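Local coordinates for uncharacterized protein (PDB 6I86) that is of unknown function but is encoded in the crocagin gene cluster, and so probably takes part in making this ribosomal peptide product, at residues A[116-127]-A[144-155]. Residues are numbered along the deposited sequence; the frame is centred on the assembly and turned at random.
Sequences RYRVLREWSVHE and EGPDGIITLWPE
An antiparallel pairing of neighbouring strands runs from the Tyr117-Pro154 pair to the Trp123-Gly148 pair, inside a mixed five-stranded sheet whose strands 82-90 and 60-69 flank it. It is a worked example of how a sheet's two faces can be mainly apolar on one side and mixed on the other. Backbone bonds couple Arg118 with Trp153, Leu120 with Thr151 and Glu122 with Ile149; Ser124 N to Asp147 O (3.0 Å) adds one more past the strand end. On the face turned to strand 51-55, Val119 CG2 rests on Leu152 CG at 3.9 Å, the two side chains running alongside each other. There Trp123, with CG anti to the backbone N (chi1 -164°), lays its indole over the start of the partner strand, bringing CE3 to 3.5 Å from Gly148 CA, while Asp147 O sits over the ring centre; NE1 bonds to Glu128. With an alanine here, the Asp147 carbonyl and Gly148 would probably lose the ring that covers them, and Glu128 its indole partner. On the opposite face, Arg118 CB lies over the five-membered ring of Trp153, a CH-pi contact 4.0 Å from its centroid, and Leu120 CB meets the ring edge at CZ3 (3.7 Å). Arg118 NH2 faces Glu155 OE2 at 3.4 Å, well out of the guanidinium plane, a salt bridge without an aimed N-H. Buried Glu122 takes Met77 N and a water. Backbone bonds thus fix the register between a mainly apolar face, with Arg121 leading away to Glu84, and a mixed aromatic and polar one.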
loop_
_atom_site.group_PDB
_atom_site.type_symbol
_atom_site.label_atom_id
_atom_site.label_comp_id
_atom_site.label_asym_id
_atom_site.label_seq_id
_atom_site.Cartn_x
_atom_site.Cartn_y
_atom_site.Cartn_z
ATOM N N ARG A 116 -11.878 -9.183 6.341
ATOM C CA ARG A 116 -10.735 -9.790 5.680
ATOM C C ARG A 116 -10.884 -9.650 4.172
ATOM O O ARG A 116 -11.963 -9.891 3.620
ATOM C CB ARG A 116 -10.619 -11.263 6.077
ATOM C CG ARG A 116 -9.550 -12.031 5.345
ATOM C CD ARG A 116 -9.371 -13.426 5.927
ATOM N NE ARG A 116 -9.406 -13.429 7.388
ATOM C CZ ARG A 116 -8.377 -13.776 8.155
ATOM N NH1 ARG A 116 -8.491 -13.751 9.476
ATOM N NH2 ARG A 116 -7.231 -14.145 7.601
ATOM N N TYR A 117 -9.800 -9.261 3.507
ATOM C CA TYR A 117 -9.844 -8.920 2.094
ATOM C C TYR A 117 -8.738 -9.638 1.342
ATOM O O TYR A 117 -7.608 -9.734 1.828
ATOM C CB TYR A 117 -9.682 -7.411 1.880
ATOM C CG TYR A 117 -10.858 -6.608 2.357
ATOM C CD1 TYR A 117 -11.925 -6.342 1.514
ATOM C CD2 TYR A 117 -10.909 -6.126 3.655
ATOM C CE1 TYR A 117 -13.012 -5.610 1.952
ATOM C CE2 TYR A 117 -11.989 -5.393 4.103
ATOM C CZ TYR A 117 -13.039 -5.138 3.248
ATOM O OH TYR A 117 -14.119 -4.408 3.690
ATOM N N ARG A 118 -9.069 -10.137 0.156
ATOM C CA ARG A 118 -8.034 -10.469 -0.807
ATOM C C ARG A 118 -7.438 -9.180 -1.358
ATOM O O ARG A 118 -8.129 -8.169 -1.518
ATOM C CB ARG A 118 -8.595 -11.339 -1.933
ATOM C CG ARG A 118 -7.811 -12.624 -2.136
ATOM C CD ARG A 118 -8.504 -13.598 -3.079
ATOM N NE ARG A 118 -9.652 -14.264 -2.469
ATOM C CZ ARG A 118 -9.557 -15.289 -1.626
ATOM N NH1 ARG A 118 -10.652 -15.844 -1.124
ATOM N NH2 ARG A 118 -8.364 -15.748 -1.271
ATOM N N VAL A 119 -6.136 -9.204 -1.614
ATOM C CA VAL A 119 -5.400 -8.007 -1.999
ATOM C C VAL A 119 -4.569 -8.331 -3.227
ATOM O O VAL A 119 -3.784 -9.287 -3.216
ATOM C CB VAL A 119 -4.499 -7.491 -0.864
ATOM C CG1 VAL A 119 -3.633 -6.337 -1.360
ATOM C CG2 VAL A 119 -5.340 -7.055 0.316
ATOM N N LEU A 120 -4.737 -7.540 -4.279
ATOM C CA LEU A 120 -3.894 -7.632 -5.460
ATOM C C LEU A 120 -2.930 -6.456 -5.453
ATOM O O LEU A 120 -3.357 -5.296 -5.485
ATOM C CB LEU A 120 -4.729 -7.636 -6.740
ATOM C CG LEU A 120 -3.923 -7.810 -8.027
ATOM C CD1 LEU A 120 -3.335 -9.215 -8.081
ATOM C CD2 LEU A 120 -4.797 -7.547 -9.248
ATOM N N ARG A 121 -1.637 -6.755 -5.396
ATOM C CA ARG A 121 -0.598 -5.751 -5.572
ATOM C C ARG A 121 -0.138 -5.782 -7.021
ATOM O O ARG A 121 0.467 -6.765 -7.460
ATOM C CB ARG A 121 0.590 -5.992 -4.645
ATOM C CG ARG A 121 1.785 -5.107 -4.986
ATOM C CD ARG A 121 3.008 -5.444 -4.155
ATOM N NE ARG A 121 3.817 -6.509 -4.736
ATOM C CZ ARG A 121 4.883 -6.289 -5.499
ATOM N NH1 ARG A 121 5.253 -5.044 -5.773
ATOM N NH2 ARG A 121 5.578 -7.306 -5.989
ATOM N N GLU A 122 -0.426 -4.714 -7.755
ATOM C CA GLU A 122 0.078 -4.520 -9.106
ATOM C C GLU A 122 1.086 -3.380 -9.077
ATOM O O GLU A 122 0.796 -2.309 -8.534
ATOM C CB GLU A 122 -1.054 -4.200 -10.079
ATOM C CG GLU A 122 -2.056 -5.323 -10.234
ATOM C CD GLU A 122 -3.204 -4.960 -11.151
ATOM O OE1 GLU A 122 -3.254 -5.490 -12.279
ATOM O OE2 GLU A 122 -4.058 -4.143 -10.740
ATOM N N TRP A 123 2.263 -3.609 -9.651
ATOM C CA TRP A 123 3.315 -2.607 -9.615
ATOM C C TRP A 123 4.013 -2.540 -10.963
ATOM O O TRP A 123 4.231 -3.566 -11.616
ATOM C CB TRP A 123 4.335 -2.912 -8.512
ATOM C CG TRP A 123 5.200 -1.749 -8.177
ATOM C CD1 TRP A 123 6.429 -1.465 -8.693
ATOM C CD2 TRP A 123 4.897 -0.699 -7.256
ATOM N NE1 TRP A 123 6.916 -0.306 -8.142
ATOM C CE2 TRP A 123 5.992 0.185 -7.257
ATOM C CE3 TRP A 123 3.806 -0.422 -6.427
ATOM C CZ2 TRP A 123 6.027 1.328 -6.462
ATOM C CZ3 TRP A 123 3.842 0.709 -5.641
ATOM C CH2 TRP A 123 4.945 1.572 -5.662
ATOM N N SER A 124 4.355 -1.324 -11.373
ATOM C CA SER A 124 5.101 -1.072 -12.601
ATOM C C SER A 124 6.490 -0.584 -12.205
ATOM O O SER A 124 6.654 0.559 -11.767
ATOM C CB SER A 124 4.384 -0.050 -13.476
ATOM O OG SER A 124 5.160 0.267 -14.618
ATOM N N VAL A 125 7.489 -1.457 -12.346
ATOM C CA VAL A 125 8.871 -1.039 -12.128
ATOM C C VAL A 125 9.273 0.007 -13.159
ATOM O O VAL A 125 10.057 0.919 -12.863
ATOM C CB VAL A 125 9.805 -2.265 -12.162
ATOM C CG1 VAL A 125 11.249 -1.844 -11.948
ATOM C CG2 VAL A 125 9.386 -3.281 -11.112
ATOM N N HIS A 126 8.737 -0.097 -14.378
ATOM C CA HIS A 126 9.019 0.900 -15.407
ATOM C C HIS A 126 8.522 2.278 -14.986
ATOM O O HIS A 126 9.227 3.281 -15.143
ATOM C CB HIS A 126 8.381 0.475 -16.727
ATOM C CG HIS A 126 8.882 1.240 -17.913
ATOM N ND1 HIS A 126 8.066 2.047 -18.678
ATOM C CD2 HIS A 126 10.116 1.322 -18.465
ATOM C CE1 HIS A 126 8.777 2.592 -19.650
ATOM N NE2 HIS A 126 10.024 2.168 -19.543
ATOM N N GLU A 127 7.304 2.347 -14.446
ATOM C CA GLU A 127 6.774 3.628 -13.993
ATOM C C GLU A 127 7.492 4.105 -12.737
ATOM O O GLU A 127 7.777 5.301 -12.597
ATOM C CB GLU A 127 5.270 3.514 -13.742
ATOM C CG GLU A 127 4.575 4.845 -13.476
ATOM C CD GLU A 127 4.474 5.714 -14.716
ATOM O OE1 GLU A 127 4.657 5.190 -15.834
ATOM O OE2 GLU A 127 4.201 6.926 -14.573
ATOM N N GLU A 144 1.196 11.549 -14.560
ATOM C CA GLU A 144 2.006 10.343 -14.477
ATOM C C GLU A 144 1.512 9.461 -13.339
ATOM O O GLU A 144 0.706 9.872 -12.500
ATOM C CB GLU A 144 3.489 10.688 -14.295
ATOM C CG GLU A 144 4.112 11.312 -15.534
ATOM C CD GLU A 144 5.553 11.724 -15.320
ATOM O OE1 GLU A 144 6.189 11.204 -14.379
ATOM O OE2 GLU A 144 6.049 12.566 -16.097
ATOM N N GLY A 145 2.005 8.227 -13.330
ATOM C CA GLY A 145 1.556 7.243 -12.379
ATOM C C GLY A 145 0.152 6.761 -12.685
ATOM O O GLY A 145 -0.438 7.119 -13.709
ATOM N N PRO A 146 -0.422 5.934 -11.796
ATOM C CA PRO A 146 0.200 5.482 -10.545
ATOM C C PRO A 146 1.328 4.474 -10.753
ATOM O O PRO A 146 1.322 3.724 -11.730
ATOM C CB PRO A 146 -0.964 4.829 -9.794
ATOM C CG PRO A 146 -1.893 4.376 -10.867
ATOM C CD PRO A 146 -1.784 5.392 -11.967
ATOM N N ASP A 147 2.300 4.481 -9.839
ATOM C CA ASP A 147 3.369 3.492 -9.892
ATOM C C ASP A 147 2.858 2.109 -9.514
ATOM O O ASP A 147 3.425 1.099 -9.947
ATOM C CB ASP A 147 4.515 3.914 -8.974
ATOM C CG ASP A 147 5.063 5.284 -9.323
ATOM O OD1 ASP A 147 5.895 5.379 -10.251
ATOM O OD2 ASP A 147 4.654 6.269 -8.677
ATOM N N GLY A 148 1.793 2.045 -8.719
ATOM C CA GLY A 148 1.190 0.776 -8.359
ATOM C C GLY A 148 -0.274 0.958 -8.021
ATOM O O GLY A 148 -0.734 2.065 -7.720
ATOM N N ILE A 149 -1.010 -0.149 -8.087
ATOM C CA ILE A 149 -2.428 -0.173 -7.749
ATOM C C ILE A 149 -2.666 -1.320 -6.780
ATOM O O ILE A 149 -2.308 -2.468 -7.071
ATOM C CB ILE A 149 -3.321 -0.322 -8.998
ATOM C CG1 ILE A 149 -3.050 0.810 -9.994
ATOM C CG2 ILE A 149 -4.790 -0.331 -8.600
ATOM C CD1 ILE A 149 -3.910 0.745 -11.241
ATOM N N ILE A 150 -3.262 -1.012 -5.633
ATOM C CA ILE A 150 -3.596 -1.999 -4.611
ATOM C C ILE A 150 -5.107 -2.166 -4.608
ATOM O O ILE A 150 -5.842 -1.216 -4.313
ATOM C CB ILE A 150 -3.088 -1.579 -3.224
ATOM C CG1 ILE A 150 -1.616 -1.178 -3.302
ATOM C CG2 ILE A 150 -3.273 -2.711 -2.230
ATOM C CD1 ILE A 150 -0.742 -2.250 -3.914
ATOM N N THR A 151 -5.575 -3.368 -4.928
ATOM C CA THR A 151 -7.002 -3.637 -5.033
ATOM C C THR A 151 -7.421 -4.630 -3.961
ATOM O O THR A 151 -6.810 -5.694 -3.815
ATOM C CB THR A 151 -7.369 -4.177 -6.416
ATOM O OG1 THR A 151 -6.901 -3.271 -7.421
ATOM C CG2 THR A 151 -8.880 -4.316 -6.541
ATOM N N LEU A 152 -8.465 -4.279 -3.218
ATOM C CA LEU A 152 -9.034 -5.132 -2.189
ATOM C C LEU A 152 -10.407 -5.614 -2.633
ATOM O O LEU A 152 -11.160 -4.869 -3.265
ATOM C CB LEU A 152 -9.163 -4.383 -0.856
ATOM C CG LEU A 152 -7.962 -4.163 0.069
ATOM C CD1 LEU A 152 -6.857 -3.349 -0.594
ATOM C CD2 LEU A 152 -8.421 -3.492 1.359
ATOM N N TRP A 153 -10.729 -6.862 -2.303
ATOM C CA TRP A 153 -12.093 -7.348 -2.437
ATOM C C TRP A 153 -12.315 -8.427 -1.390
ATOM O O TRP A 153 -11.349 -9.067 -0.952
ATOM C CB TRP A 153 -12.398 -7.862 -3.860
ATOM C CG TRP A 153 -11.633 -9.052 -4.358
ATOM C CD1 TRP A 153 -12.032 -10.355 -4.316
ATOM C CD2 TRP A 153 -10.368 -9.041 -5.030
ATOM N NE1 TRP A 153 -11.084 -11.159 -4.898
ATOM C CE2 TRP A 153 -10.050 -10.378 -5.343
ATOM C CE3 TRP A 153 -9.467 -8.032 -5.383
ATOM C CZ2 TRP A 153 -8.868 -10.733 -5.992
ATOM C CZ3 TRP A 153 -8.293 -8.386 -6.030
ATOM C CH2 TRP A 153 -8.005 -9.723 -6.329
ATOM N N PRO A 154 -13.557 -8.631 -0.945
ATOM C CA PRO A 154 -13.794 -9.466 0.240
ATOM C C PRO A 154 -13.260 -10.880 0.067
ATOM O O PRO A 154 -13.446 -11.514 -0.974
ATOM C CB PRO A 154 -15.323 -9.464 0.375
ATOM C CG PRO A 154 -15.759 -8.221 -0.319
ATOM C CD PRO A 154 -14.811 -8.062 -1.468
ATOM N N GLU A 155 -12.585 -11.369 1.104
ATOM C CA GLU A 155 -12.120 -12.750 1.118
ATOM C C GLU A 155 -13.280 -13.664 1.483
ATOM O O GLU A 155 -13.850 -13.558 2.574
ATOM C CB GLU A 155 -10.946 -12.928 2.077
ATOM C CG GLU A 155 -10.226 -14.253 1.879
ATOM C CD GLU A 155 -8.771 -14.219 2.302
ATOM O OE1 GLU A 155 -8.320 -13.187 2.835
ATOM O OE2 GLU A 155 -8.074 -15.234 2.095
HETATM O O HOH W 1 -6.117 -14.093 4.636
HETATM O O HOH W 2 -13.003 -13.993 -2.148
HETATM O O HOH W 3 -4.492 -3.944 -8.038
#